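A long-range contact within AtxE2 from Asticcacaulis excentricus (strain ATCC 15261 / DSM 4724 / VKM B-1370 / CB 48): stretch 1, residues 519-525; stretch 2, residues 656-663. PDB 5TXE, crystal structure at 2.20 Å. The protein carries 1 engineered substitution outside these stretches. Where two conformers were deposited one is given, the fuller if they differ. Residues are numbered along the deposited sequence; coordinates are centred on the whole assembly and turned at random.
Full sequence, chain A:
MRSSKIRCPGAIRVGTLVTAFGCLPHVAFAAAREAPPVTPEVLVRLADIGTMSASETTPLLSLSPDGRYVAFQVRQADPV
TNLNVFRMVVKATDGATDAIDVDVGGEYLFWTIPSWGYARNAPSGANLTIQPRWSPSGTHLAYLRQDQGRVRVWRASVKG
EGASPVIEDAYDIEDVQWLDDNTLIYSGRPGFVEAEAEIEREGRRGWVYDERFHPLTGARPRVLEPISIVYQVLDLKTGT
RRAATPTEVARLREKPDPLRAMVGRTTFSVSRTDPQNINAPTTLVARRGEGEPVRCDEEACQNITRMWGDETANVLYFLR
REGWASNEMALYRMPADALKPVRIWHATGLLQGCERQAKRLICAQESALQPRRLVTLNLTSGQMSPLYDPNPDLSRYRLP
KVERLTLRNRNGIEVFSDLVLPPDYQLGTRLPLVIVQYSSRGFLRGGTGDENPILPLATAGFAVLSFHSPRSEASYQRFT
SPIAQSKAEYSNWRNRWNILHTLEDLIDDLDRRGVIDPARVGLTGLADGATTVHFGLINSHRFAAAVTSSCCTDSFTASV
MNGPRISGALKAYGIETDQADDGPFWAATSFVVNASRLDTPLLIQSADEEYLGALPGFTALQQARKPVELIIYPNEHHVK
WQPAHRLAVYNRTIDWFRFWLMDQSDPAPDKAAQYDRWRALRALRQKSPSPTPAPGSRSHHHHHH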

# COMPACT_ATOMS: atom_id res chain seq x y z
N ALA A 519 21.24 -0.66 -22.94
CA ALA A 519 21.74 -2.01 -22.74
C ALA A 519 21.94 -2.29 -21.23
O ALA A 519 22.39 -3.39 -20.92
CB ALA A 519 23.07 -2.20 -23.48
N ARG A 520 21.75 -1.30 -20.34
CA ARG A 520 21.99 -1.49 -18.89
C ARG A 520 20.80 -1.10 -18.02
O ARG A 520 20.88 -0.24 -17.14
CB ARG A 520 23.29 -0.82 -18.43
CG ARG A 520 24.53 -1.37 -19.15
CD ARG A 520 25.79 -0.84 -18.47
NE ARG A 520 26.03 0.58 -18.66
CZ ARG A 520 26.56 1.41 -17.76
NH1 ARG A 520 26.84 1.04 -16.51
NH2 ARG A 520 26.76 2.68 -18.09
N VAL A 521 19.68 -1.75 -18.31
CA VAL A 521 18.43 -1.48 -17.62
C VAL A 521 18.00 -2.65 -16.72
O VAL A 521 17.83 -3.79 -17.19
CB VAL A 521 17.30 -1.20 -18.59
CG1 VAL A 521 16.06 -0.84 -17.83
CG2 VAL A 521 17.72 -0.05 -19.49
N GLY A 522 17.80 -2.31 -15.46
CA GLY A 522 17.34 -3.23 -14.45
C GLY A 522 15.89 -3.02 -14.15
O GLY A 522 15.40 -1.89 -14.20
N LEU A 523 15.20 -4.10 -13.80
CA LEU A 523 13.81 -4.03 -13.48
C LEU A 523 13.52 -4.72 -12.13
O LEU A 523 14.02 -5.80 -11.92
CB LEU A 523 13.02 -4.70 -14.58
CG LEU A 523 11.53 -4.75 -14.43
CD1 LEU A 523 10.91 -3.36 -14.50
CD2 LEU A 523 10.95 -5.61 -15.54
N THR A 524 12.70 -4.07 -11.28
CA THR A 524 12.31 -4.61 -10.01
C THR A 524 10.78 -4.72 -9.98
O THR A 524 10.11 -4.01 -10.69
CB THR A 524 12.72 -3.77 -8.81
OG1 THR A 524 12.04 -2.52 -8.80
CG2 THR A 524 14.18 -3.50 -8.82
N GLY A 525 10.26 -5.62 -9.17
CA GLY A 525 8.83 -5.67 -8.94
C GLY A 525 8.41 -6.47 -7.71
O GLY A 525 9.08 -7.42 -7.32
N TRP A 656 23.25 -6.16 -6.17
CA TRP A 656 22.96 -6.95 -7.34
C TRP A 656 23.06 -6.08 -8.59
O TRP A 656 23.70 -6.48 -9.56
CB TRP A 656 21.58 -7.55 -7.23
CG TRP A 656 21.09 -8.36 -8.34
CD1 TRP A 656 20.18 -7.98 -9.26
CD2 TRP A 656 21.31 -9.73 -8.56
NE1 TRP A 656 19.85 -9.01 -10.08
CE2 TRP A 656 20.54 -10.11 -9.68
CE3 TRP A 656 22.12 -10.69 -7.95
CZ2 TRP A 656 20.57 -11.38 -10.21
CZ3 TRP A 656 22.10 -11.99 -8.47
CH2 TRP A 656 21.31 -12.33 -9.54
N PHE A 657 22.36 -4.95 -8.57
CA PHE A 657 22.43 -4.04 -9.72
C PHE A 657 23.83 -3.42 -9.96
O PHE A 657 24.27 -3.31 -11.10
CB PHE A 657 21.37 -2.99 -9.64
CG PHE A 657 19.98 -3.51 -9.95
CD1 PHE A 657 19.74 -4.22 -11.07
CD2 PHE A 657 18.96 -3.34 -9.05
CE1 PHE A 657 18.48 -4.73 -11.33
CE2 PHE A 657 17.69 -3.83 -9.30
CZ PHE A 657 17.45 -4.49 -10.46
N ARG A 658 24.57 -3.12 -8.90
CA ARG A 658 25.96 -2.68 -9.08
C ARG A 658 26.80 -3.75 -9.74
O ARG A 658 27.65 -3.45 -10.60
CB ARG A 658 26.62 -2.30 -7.78
CG ARG A 658 26.08 -1.02 -7.21
CD ARG A 658 26.81 -0.59 -5.92
NE ARG A 658 28.12 -0.06 -6.25
CZ ARG A 658 29.28 -0.41 -5.69
NH1 ARG A 658 29.36 -1.25 -4.67
NH2 ARG A 658 30.37 0.16 -6.16
N PHE A 659 26.57 -5.01 -9.38
CA PHE A 659 27.33 -6.11 -9.93
C PHE A 659 27.02 -6.29 -11.42
O PHE A 659 27.94 -6.35 -12.22
CB PHE A 659 27.09 -7.43 -9.12
CG PHE A 659 27.84 -8.65 -9.66
CD1 PHE A 659 29.12 -8.90 -9.30
CD2 PHE A 659 27.23 -9.50 -10.54
CE1 PHE A 659 29.80 -9.99 -9.83
CE2 PHE A 659 27.87 -10.60 -11.04
CZ PHE A 659 29.16 -10.85 -10.68
N TRP A 660 25.75 -6.41 -11.79
CA TRP A 660 25.42 -6.74 -13.13
C TRP A 660 25.39 -5.57 -14.04
O TRP A 660 25.66 -5.75 -15.23
CB TRP A 660 24.08 -7.39 -13.22
CG TRP A 660 24.02 -8.71 -12.51
CD1 TRP A 660 23.43 -8.97 -11.31
CD2 TRP A 660 24.51 -9.95 -13.00
NE1 TRP A 660 23.52 -10.32 -11.03
CE2 TRP A 660 24.20 -10.93 -12.06
CE3 TRP A 660 25.21 -10.31 -14.16
CZ2 TRP A 660 24.54 -12.25 -12.22
CZ3 TRP A 660 25.57 -11.62 -14.33
CH2 TRP A 660 25.24 -12.59 -13.35
N LEU A 661 25.03 -4.38 -13.55
CA LEU A 661 24.93 -3.22 -14.43
C LEU A 661 26.11 -2.28 -14.37
O LEU A 661 26.23 -1.50 -15.28
CB LEU A 661 23.68 -2.39 -14.14
CG LEU A 661 22.37 -3.14 -14.18
CD1 LEU A 661 21.23 -2.20 -13.80
CD2 LEU A 661 22.04 -3.80 -15.48
N MET A 662 26.94 -2.32 -13.32
CA MET A 662 28.16 -1.53 -13.24
C MET A 662 29.44 -2.36 -13.17
O MET A 662 30.51 -1.78 -13.20
CB MET A 662 28.13 -0.59 -12.01
CG MET A 662 27.08 0.52 -12.07
SD MET A 662 27.02 1.39 -10.53
CE MET A 662 25.91 2.72 -10.83
N ASP A 663 29.35 -3.70 -13.10
CA ASP A 663 30.51 -4.57 -12.93
C ASP A 663 31.32 -4.17 -11.69
O ASP A 663 32.51 -4.24 -11.70
CB ASP A 663 31.36 -4.58 -14.22
CG ASP A 663 30.57 -5.06 -15.47
OD1 ASP A 663 29.67 -5.94 -15.35
OD2 ASP A 663 30.84 -4.55 -16.58

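How does the strand lie against the helix? The strand that includes Gly522 and the helix that carries Phe657 and Leu661 run roughly antiparallel, at 151° between their N-to-C directions, and their axes approach to 9.2 Å. Residues 133 or more positions apart in sequence thus meet. Val521 and Leu523 point away from the helix, in keeping with the alternation usual in a strand, leaving Gly522 to face it between them.

What does Gly522 make possible? Here the backbone itself is the packing surface: Gly522 CA lies 3.6 Å from Phe657 CE1, and Gly522 N lies 3.8 Å from Leu661 CD1. A CB built on Gly522 would fall 2.5 Å from Phe657 CE1, a clash, so the ring occupies space that a side chain would need.

How do the side chains of Phe657 and Leu661 fill this space? Phe657, with chi1 at -74° (m), points toward the strand. Its ring presents its edge to Thr524 and Leu523: Phe657 CE2 lies 3.6 Å from Thr524 CG2, and Phe657 CZ lies 4.0 Å from Leu523 O. Thr524, with chi1 p, offers that methyl to the ring while its OG1 is hydrogen-bonded elsewhere in the structure. Leu661, one helical turn on, leaves the helix sideways, but its m,t rotamer brings the end nearer, and Leu661 CD2 comes within 4.2 Å of Val521 N. These are van der Waals contacts, some of them with polar backbone atoms, and Leu661 is the residue most covered across the contact.

Where does polar bonding enter? Arg520 points toward the helix, and its m,t,m conformation carries the guanidinium to the helix's C-terminal part. Arg520 NH1 donates a nearly straight hydrogen bond to Leu661 O, 2.9 Å long with an angle of 167° at the hydrogen. The carbonyl lies near the guanidinium plane, where the N-H bonds point. Carbonyls in a helix's last turn commonly lack the usual backbone donors ahead of them, so such an oxygen readily accepts a side-chain donor.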